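Local coordinates for single-stranded DNA-binding protein (Thermus aquaticus, PDB 2FXQ) that binds single-stranded DNA and probably recruits partner proteins to it during DNA replication, recombination and repair, at residues A[183-186]-A[187-191]; A[68-71]-A[72-76]; A[60-63]-A[64-67]. All coordinates share one frame; numbering follows the deposited sequence.

Contact 1. Residues A[183-186]-A[187-191]; sequences AEWA and SELRK
Ser187 closes the C-terminal end of helix 180-186 with two groups at once. Its N gives a hydrogen bond to Ala183 O at 3.0 Å, while OG, turned back between its own N and carbonyl carbon (chi1 80°), reaches Glu184 O at 2.7 Å; the last turn's carbonyls thus find partners as the helix stops. Glu188 N bonds nearly straight to Trp185 O (166°). Its chain bends at chi2 and brings OE1 over one face of the Trp185 indole, 3.4 Å from CD1 and offset toward the rim, with ring and carboxylate planes 61° apart. Leu189 ends a type I turn from Ala186, its N bonded to Ala186 O at 3.0 Å. Its CD1 packs on both Ala186 CB and Trp185 CZ3, each 3.9 Å away. Replacing Trp185 by an alanine would probably leave Leu189 CD1 just Ala186 CB as apolar partner within residues 183-186 and remove the indole face over which Glu188 OE1 lies. Arg190 folds back so that NH1 bonds Ser187 O and Leu189 O, both near the guanidinium plane. In the second OB fold, Ala183 and Ala186 rest on Val153 of strand 151-160, and Trp185 and Ala186 on Leu224 of strand 213-225.

Contact 2. Residues A[68-71]-A[72-76]; sequences DLLE and KGQLI
Gln74 and Glu71 hold each other through two hydrogen bonds, one from backbone to backbone and one from backbone to side chain. Gln74 N bonds Glu71 O at 3.1 Å, closing a type II beta turn with Lys72 and Gly73 at its corners. Gly73 has the positive phi (94°) expected at the third position of such a turn, where a side chain would be jammed against the preceding carbonyl oxygen. In return, Gln74 OE1 accepts Glu71 N, also at 3.1 Å, with the donor in the carbonyl plane and the N-H...O angle at 155°. The Gln74 chain gets there by running out extended, CG anti to the backbone N (chi1 -171°), so that its amide lies back across the segment before the turn.

Two waters add bridges. One donates to Leu69 O and accepts from Gln74 NE2 at 3.0 Å; NE2 also has a weak bond to Leu107 O, so both ends of the amide are engaged, which should hold its rotation. The other donates to Glu71 OE2 at 2.6 Å and accepts from Lys72 N.

Apolar packing is carried by Leu70, whose CD2 meets Ile76 CD1 at 3.9 Å. The same CD2 makes a van der Waals contact with Gln74 OE1 (3.8 Å), these two side chains crossing at about a right angle.

The turn leads from the segment after helix 61-66 into strand 75-84. Gly73 and Gln74 bond through their backbones to Leu14 of strand 5-14, Leu70 packs on Ile104 and Pro106 of strand 103-106, and Gln74 touches Thr228 of the second subunit.

Contact 3. Residues A[60-63]-A[64-67]; sequences GRQA and EMWG
The Trp66 indole meets Gln62 at its edge and Met65 over one face. Gln62 OE1 lies close to the ring plane, where NE1 donates to it at 3.1 Å; the bond is rather bent (140°), and NE1 stands above the carbonyl plane of the amide, the two planes being 53° apart. Met65 CG sits 3.9 Å above the ring, toward its rim. Next to NE1, Trp66 CD1 also comes 3.2 Å from Gln62 O, so side chain and backbone of the same glutamine both meet this end of the indole.

The Gln62 chain bends at its CB-CG bond (chi2 -75°), which lets it run alongside Trp66, pointing the same way. Met65 runs beside it in the same sense: its chain bends at chi3 and carries CE to 3.2 Å from Gln62 NE2. Gln62 OE1 also takes the backbone N-H of Ile104, so two donors fix the amide.

These side chains ride on the short helix 61-66 of the first OB fold, which follows strand 47-59. Gly60 is its N-cap residue. Its O receives Glu64 N at 3.1 Å, almost in line with the C=O bond, and the next two helical bonds run from Met65 N to Arg61 O at 3.0 Å and from Trp66 N to Gln62 O. Ala63 faces the barrel, on Ala28 and Leu30 of strand 28-41 and on Leu58 of strand 47-59, while Trp66 reaches Leu30, Leu58, Ile104 and Pro106.

From the N terminus, contact 3 comes first: residues 60-67 leave strand 47-59 and form helix 61-66. Contact 2 begins at the next residue, 68, and its turn brings the chain into strand 75-84, so the two together make the connection between those strands; their centres lie about 13 Å apart. Both pack on strands 28-41 and 103-106 of the first OB fold. Contact 1, far along the chain, ends helix 180-186 in the second OB fold and starts the connection to strand 194-207. It lies across the chain's centre, about 41 Å from contact 2, centre to centre. The three follow in series, none nesting or crossing.

Contact 1. Residues A[183-186]-A[187-191]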
loop_
_atom_site.group_PDB
_atom_site.type_symbol
_atom_site.label_atom_id
_atom_site.label_comp_id
_atom_site.label_asym_id
_atom_site.label_seq_id
_atom_site.Cartn_x
_atom_site.Cartn_y
_atom_site.Cartn_z
ATOM N N ALA A 183 7.256 -5.242 -18.912
ATOM C CA ALA A 183 6.534 -5.887 -20.064
ATOM C C ALA A 183 7.422 -7.010 -20.666
ATOM O O ALA A 183 6.945 -8.127 -20.947
ATOM C CB ALA A 183 6.177 -4.872 -21.138
ATOM N N GLU A 184 8.708 -6.722 -20.821
ATOM C CA GLU A 184 9.613 -7.736 -21.408
ATOM C C GLU A 184 9.724 -8.940 -20.514
ATOM O O GLU A 184 9.703 -10.066 -20.982
ATOM C CB GLU A 184 11.001 -7.168 -21.607
ATOM C CG GLU A 184 11.372 -7.128 -23.074
ATOM C CD GLU A 184 11.746 -5.740 -23.437
ATOM O OE1 GLU A 184 11.726 -5.412 -24.632
ATOM O OE2 GLU A 184 12.032 -4.993 -22.479
ATOM N N TRP A 185 9.851 -8.703 -19.224
ATOM C CA TRP A 185 9.851 -9.812 -18.260
ATOM C C TRP A 185 8.518 -10.573 -18.263
ATOM O O TRP A 185 8.506 -11.802 -18.262
ATOM C CB TRP A 185 10.122 -9.245 -16.855
ATOM C CG TRP A 185 10.087 -10.271 -15.799
ATOM C CD1 TRP A 185 11.150 -11.054 -15.347
ATOM C CD2 TRP A 185 8.936 -10.665 -15.028
ATOM N NE1 TRP A 185 10.699 -11.888 -14.346
ATOM C CE2 TRP A 185 9.359 -11.674 -14.130
ATOM C CE3 TRP A 185 7.595 -10.253 -14.999
ATOM C CZ2 TRP A 185 8.480 -12.292 -13.236
ATOM C CZ3 TRP A 185 6.733 -10.869 -14.174
ATOM C CH2 TRP A 185 7.180 -11.876 -13.249
ATOM N N ALA A 186 7.388 -9.848 -18.257
ATOM C CA ALA A 186 6.053 -10.487 -18.213
ATOM C C ALA A 186 5.795 -11.350 -19.444
ATOM O O ALA A 186 5.015 -12.324 -19.410
ATOM C CB ALA A 186 4.957 -9.412 -18.045
ATOM N N SER A 187 6.483 -11.014 -20.531
ATOM C CA SER A 187 6.328 -11.814 -21.762
ATOM C C SER A 187 6.763 -13.296 -21.592
ATOM O O SER A 187 6.386 -14.128 -22.416
ATOM C CB SER A 187 7.067 -11.164 -22.942
ATOM O OG SER A 187 8.462 -11.444 -22.894
ATOM N N GLU A 188 7.526 -13.615 -20.529
ATOM C CA GLU A 188 7.975 -15.012 -20.304
ATOM C C GLU A 188 6.889 -15.846 -19.626
ATOM O O GLU A 188 7.032 -17.046 -19.512
ATOM C CB GLU A 188 9.218 -15.090 -19.382
ATOM C CG GLU A 188 10.384 -14.160 -19.684
ATOM C CD GLU A 188 11.125 -13.694 -18.407
ATOM O OE1 GLU A 188 10.574 -13.829 -17.267
ATOM O OE2 GLU A 188 12.273 -13.185 -18.540
ATOM N N LEU A 189 5.847 -15.191 -19.112
ATOM C CA LEU A 189 4.770 -15.891 -18.409
ATOM C C LEU A 189 3.838 -16.564 -19.439
ATOM O O LEU A 189 3.922 -16.235 -20.614
ATOM C CB LEU A 189 3.986 -14.850 -17.605
ATOM C CG LEU A 189 4.705 -13.985 -16.506
ATOM C CD1 LEU A 189 3.903 -12.674 -16.192
ATOM C CD2 LEU A 189 4.790 -14.812 -15.284
ATOM N N ARG A 190 2.946 -17.455 -18.996
ATOM C CA ARG A 190 2.045 -18.188 -19.897
ATOM C C ARG A 190 0.716 -18.328 -19.187
ATOM O O ARG A 190 0.664 -18.195 -17.981
ATOM C CB ARG A 190 2.646 -19.581 -20.159
ATOM C CG ARG A 190 3.983 -19.585 -20.980
ATOM C CD ARG A 190 3.812 -19.116 -22.450
ATOM N NE ARG A 190 5.036 -19.172 -23.251
ATOM C CZ ARG A 190 5.924 -18.174 -23.359
ATOM N NH1 ARG A 190 5.716 -17.021 -22.734
ATOM N NH2 ARG A 190 7.026 -18.320 -24.097
ATOM N N LYS A 191 -0.345 -18.626 -19.931
ATOM C CA LYS A 191 -1.665 -18.806 -19.364
ATOM C C LYS A 191 -1.557 -19.777 -18.198
ATOM O O LYS A 191 -0.813 -20.783 -18.287
ATOM C CB LYS A 191 -2.590 -19.398 -20.486
ATOM C CG LYS A 191 -3.933 -19.932 -20.010
ATOM C CD LYS A 191 -4.646 -20.678 -21.198
ATOM C CE LYS A 191 -6.132 -20.518 -21.078
ATOM N NZ LYS A 191 -6.802 -21.403 -22.092
#

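Contact 2. Residues A[68-71]-A[72-76]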
loop_
_atom_site.group_PDB
_atom_site.type_symbol
_atom_site.label_atom_id
_atom_site.label_comp_id
_atom_site.label_asym_id
_atom_site.label_seq_id
_atom_site.Cartn_x
_atom_site.Cartn_y
_atom_site.Cartn_z
ATOM N N ASP A 68 -24.748 11.797 4.123
ATOM C CA ASP A 68 -24.999 13.237 4.271
ATOM C C ASP A 68 -23.854 14.085 4.849
ATOM O O ASP A 68 -24.094 15.161 5.410
ATOM C CB ASP A 68 -26.271 13.465 5.066
ATOM C CG ASP A 68 -27.348 14.060 4.209
ATOM O OD1 ASP A 68 -28.148 13.273 3.652
ATOM O OD2 ASP A 68 -27.433 15.296 3.994
ATOM N N LEU A 69 -22.619 13.608 4.704
ATOM C CA LEU A 69 -21.502 14.221 5.379
ATOM C C LEU A 69 -20.411 14.685 4.444
ATOM O O LEU A 69 -19.494 15.420 4.911
ATOM C CB LEU A 69 -20.899 13.271 6.413
ATOM C CG LEU A 69 -21.868 12.982 7.566
ATOM C CD1 LEU A 69 -21.278 11.918 8.496
ATOM C CD2 LEU A 69 -22.213 14.310 8.330
ATOM N N LEU A 70 -20.464 14.289 3.159
ATOM C CA LEU A 70 -19.279 14.549 2.253
ATOM C C LEU A 70 -19.489 15.708 1.262
ATOM O O LEU A 70 -20.635 15.956 0.866
ATOM C CB LEU A 70 -18.879 13.290 1.460
ATOM C CG LEU A 70 -18.699 12.020 2.273
ATOM C CD1 LEU A 70 -18.404 10.870 1.322
ATOM C CD2 LEU A 70 -17.617 12.257 3.259
ATOM N N GLU A 71 -18.390 16.412 0.933
ATOM C CA GLU A 71 -18.426 17.605 0.065
ATOM C C GLU A 71 -17.569 17.466 -1.162
ATOM O O GLU A 71 -16.512 16.844 -1.119
ATOM C CB GLU A 71 -17.842 18.828 0.774
ATOM C CG GLU A 71 -18.542 19.241 2.069
ATOM C CD GLU A 71 -19.835 20.006 1.842
ATOM O OE1 GLU A 71 -20.409 20.494 2.841
ATOM O OE2 GLU A 71 -20.305 20.091 0.680
ATOM N N LYS A 72 -17.988 18.145 -2.220
ATOM C CA LYS A 72 -17.158 18.277 -3.401
ATOM C C LYS A 72 -15.882 18.927 -2.963
ATOM O O LYS A 72 -15.925 19.853 -2.149
ATOM C CB LYS A 72 -17.873 19.186 -4.425
ATOM C CG LYS A 72 -16.982 19.568 -5.602
ATOM C CD LYS A 72 -17.779 20.366 -6.634
ATOM C CE LYS A 72 -16.805 20.640 -7.790
ATOM N NZ LYS A 72 -17.559 21.113 -8.954
ATOM N N GLY A 73 -14.732 18.463 -3.458
ATOM C CA GLY A 73 -13.487 19.115 -3.054
ATOM C C GLY A 73 -12.816 18.426 -1.862
ATOM O O GLY A 73 -11.661 18.691 -1.555
ATOM N N GLN A 74 -13.540 17.549 -1.178
ATOM C CA GLN A 74 -13.019 16.931 0.033
ATOM C C GLN A 74 -12.125 15.771 -0.339
ATOM O O GLN A 74 -12.459 14.979 -1.231
ATOM C CB GLN A 74 -14.173 16.355 0.898
ATOM C CG GLN A 74 -13.684 15.867 2.326
ATOM C CD GLN A 74 -14.856 15.642 3.286
ATOM O OE1 GLN A 74 -16.016 15.716 2.882
ATOM N NE2 GLN A 74 -14.541 15.334 4.554
ATOM N N LEU A 75 -11.044 15.635 0.397
ATOM C CA LEU A 75 -10.132 14.482 0.289
ATOM C C LEU A 75 -10.719 13.293 1.044
ATOM O O LEU A 75 -11.218 13.440 2.184
ATOM C CB LEU A 75 -8.805 14.866 0.948
ATOM C CG LEU A 75 -7.449 14.476 0.430
ATOM C CD1 LEU A 75 -7.294 14.886 -1.045
ATOM C CD2 LEU A 75 -6.367 15.179 1.343
ATOM N N ILE A 76 -10.586 12.108 0.437
ATOM C CA ILE A 76 -11.156 10.885 0.985
ATOM C C ILE A 76 -10.085 9.790 0.874
ATOM O O ILE A 76 -9.461 9.604 -0.171
ATOM C CB ILE A 76 -12.429 10.433 0.198
ATOM C CG1 ILE A 76 -13.478 11.556 0.010
ATOM C CG2 ILE A 76 -13.035 9.203 0.804
ATOM C CD1 ILE A 76 -14.212 12.024 1.317
HETATM O O HOH W 1 -17.007 15.136 6.233
HETATM O O HOH W 2 -20.214 19.981 -1.963
#

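Contact 3. Residues A[60-63]-A[64-67]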
loop_
_atom_site.group_PDB
_atom_site.type_symbol
_atom_site.label_atom_id
_atom_site.label_comp_id
_atom_site.label_asym_id
_atom_site.label_seq_id
_atom_site.Cartn_x
_atom_site.Cartn_y
_atom_site.Cartn_z
ATOM N N GLY A 60 -24.714 -0.116 1.332
ATOM C CA GLY A 60 -25.187 -0.598 2.617
ATOM C C GLY A 60 -24.680 0.325 3.744
ATOM O O GLY A 60 -24.772 1.537 3.654
ATOM N N ARG A 61 -24.132 -0.260 4.797
ATOM C CA ARG A 61 -23.852 0.483 6.037
ATOM C C ARG A 61 -22.890 1.674 5.868
ATOM O O ARG A 61 -23.128 2.745 6.445
ATOM C CB ARG A 61 -23.272 -0.462 7.077
ATOM C CG ARG A 61 -23.429 0.005 8.482
ATOM C CD ARG A 61 -22.547 -0.789 9.459
ATOM N NE ARG A 61 -22.903 -2.210 9.519
ATOM C CZ ARG A 61 -23.663 -2.781 10.470
ATOM N NH1 ARG A 61 -24.177 -2.067 11.472
ATOM N NH2 ARG A 61 -23.914 -4.084 10.408
ATOM N N GLN A 62 -21.813 1.492 5.099
ATOM C CA GLN A 62 -20.908 2.640 4.801
ATOM C C GLN A 62 -21.637 3.744 4.043
ATOM O O GLN A 62 -21.381 4.904 4.259
ATOM C CB GLN A 62 -19.695 2.222 3.990
ATOM C CG GLN A 62 -18.573 1.489 4.808
ATOM C CD GLN A 62 -17.716 2.427 5.732
ATOM O OE1 GLN A 62 -17.164 3.459 5.307
ATOM N NE2 GLN A 62 -17.603 2.035 6.997
ATOM N N ALA A 63 -22.542 3.377 3.143
ATOM C CA ALA A 63 -23.288 4.417 2.410
ATOM C C ALA A 63 -24.199 5.234 3.362
ATOM O O ALA A 63 -24.306 6.481 3.225
ATOM C CB ALA A 63 -24.111 3.773 1.308
ATOM N N GLU A 64 -24.874 4.538 4.297
ATOM C CA GLU A 64 -25.759 5.225 5.269
ATOM C C GLU A 64 -24.935 6.131 6.213
ATOM O O GLU A 64 -25.342 7.252 6.543
ATOM C CB GLU A 64 -26.531 4.227 6.132
ATOM C CG GLU A 64 -27.485 3.304 5.365
ATOM C CD GLU A 64 -28.828 3.967 5.127
ATOM O OE1 GLU A 64 -29.718 3.313 4.548
ATOM O OE2 GLU A 64 -28.969 5.157 5.486
ATOM N N MET A 65 -23.777 5.633 6.626
ATOM C CA MET A 65 -22.878 6.353 7.557
ATOM C C MET A 65 -22.458 7.712 7.007
ATOM O O MET A 65 -22.461 8.737 7.709
ATOM C CB MET A 65 -21.596 5.529 7.771
ATOM C CG MET A 65 -20.689 6.113 8.837
ATOM S SD MET A 65 -19.228 5.068 9.109
ATOM C CE MET A 65 -19.980 3.259 8.839
ATOM N N TRP A 66 -22.049 7.713 5.747
ATOM C CA TRP A 66 -21.482 8.924 5.141
ATOM C C TRP A 66 -22.395 9.691 4.206
ATOM O O TRP A 66 -21.972 10.685 3.668
ATOM C CB TRP A 66 -20.211 8.586 4.350
ATOM C CG TRP A 66 -19.216 7.918 5.179
ATOM C CD1 TRP A 66 -18.806 6.632 5.118
ATOM C CD2 TRP A 66 -18.485 8.530 6.233
ATOM N NE1 TRP A 66 -17.848 6.395 6.088
ATOM C CE2 TRP A 66 -17.634 7.561 6.776
ATOM C CE3 TRP A 66 -18.446 9.828 6.751
ATOM C CZ2 TRP A 66 -16.770 7.836 7.858
ATOM C CZ3 TRP A 66 -17.566 10.114 7.795
ATOM C CH2 TRP A 66 -16.763 9.117 8.350
ATOM N N GLY A 67 -23.627 9.247 3.984
ATOM C CA GLY A 67 -24.374 9.757 2.833
ATOM C C GLY A 67 -24.797 11.226 2.918
ATOM O O GLY A 67 -25.135 11.850 1.899
#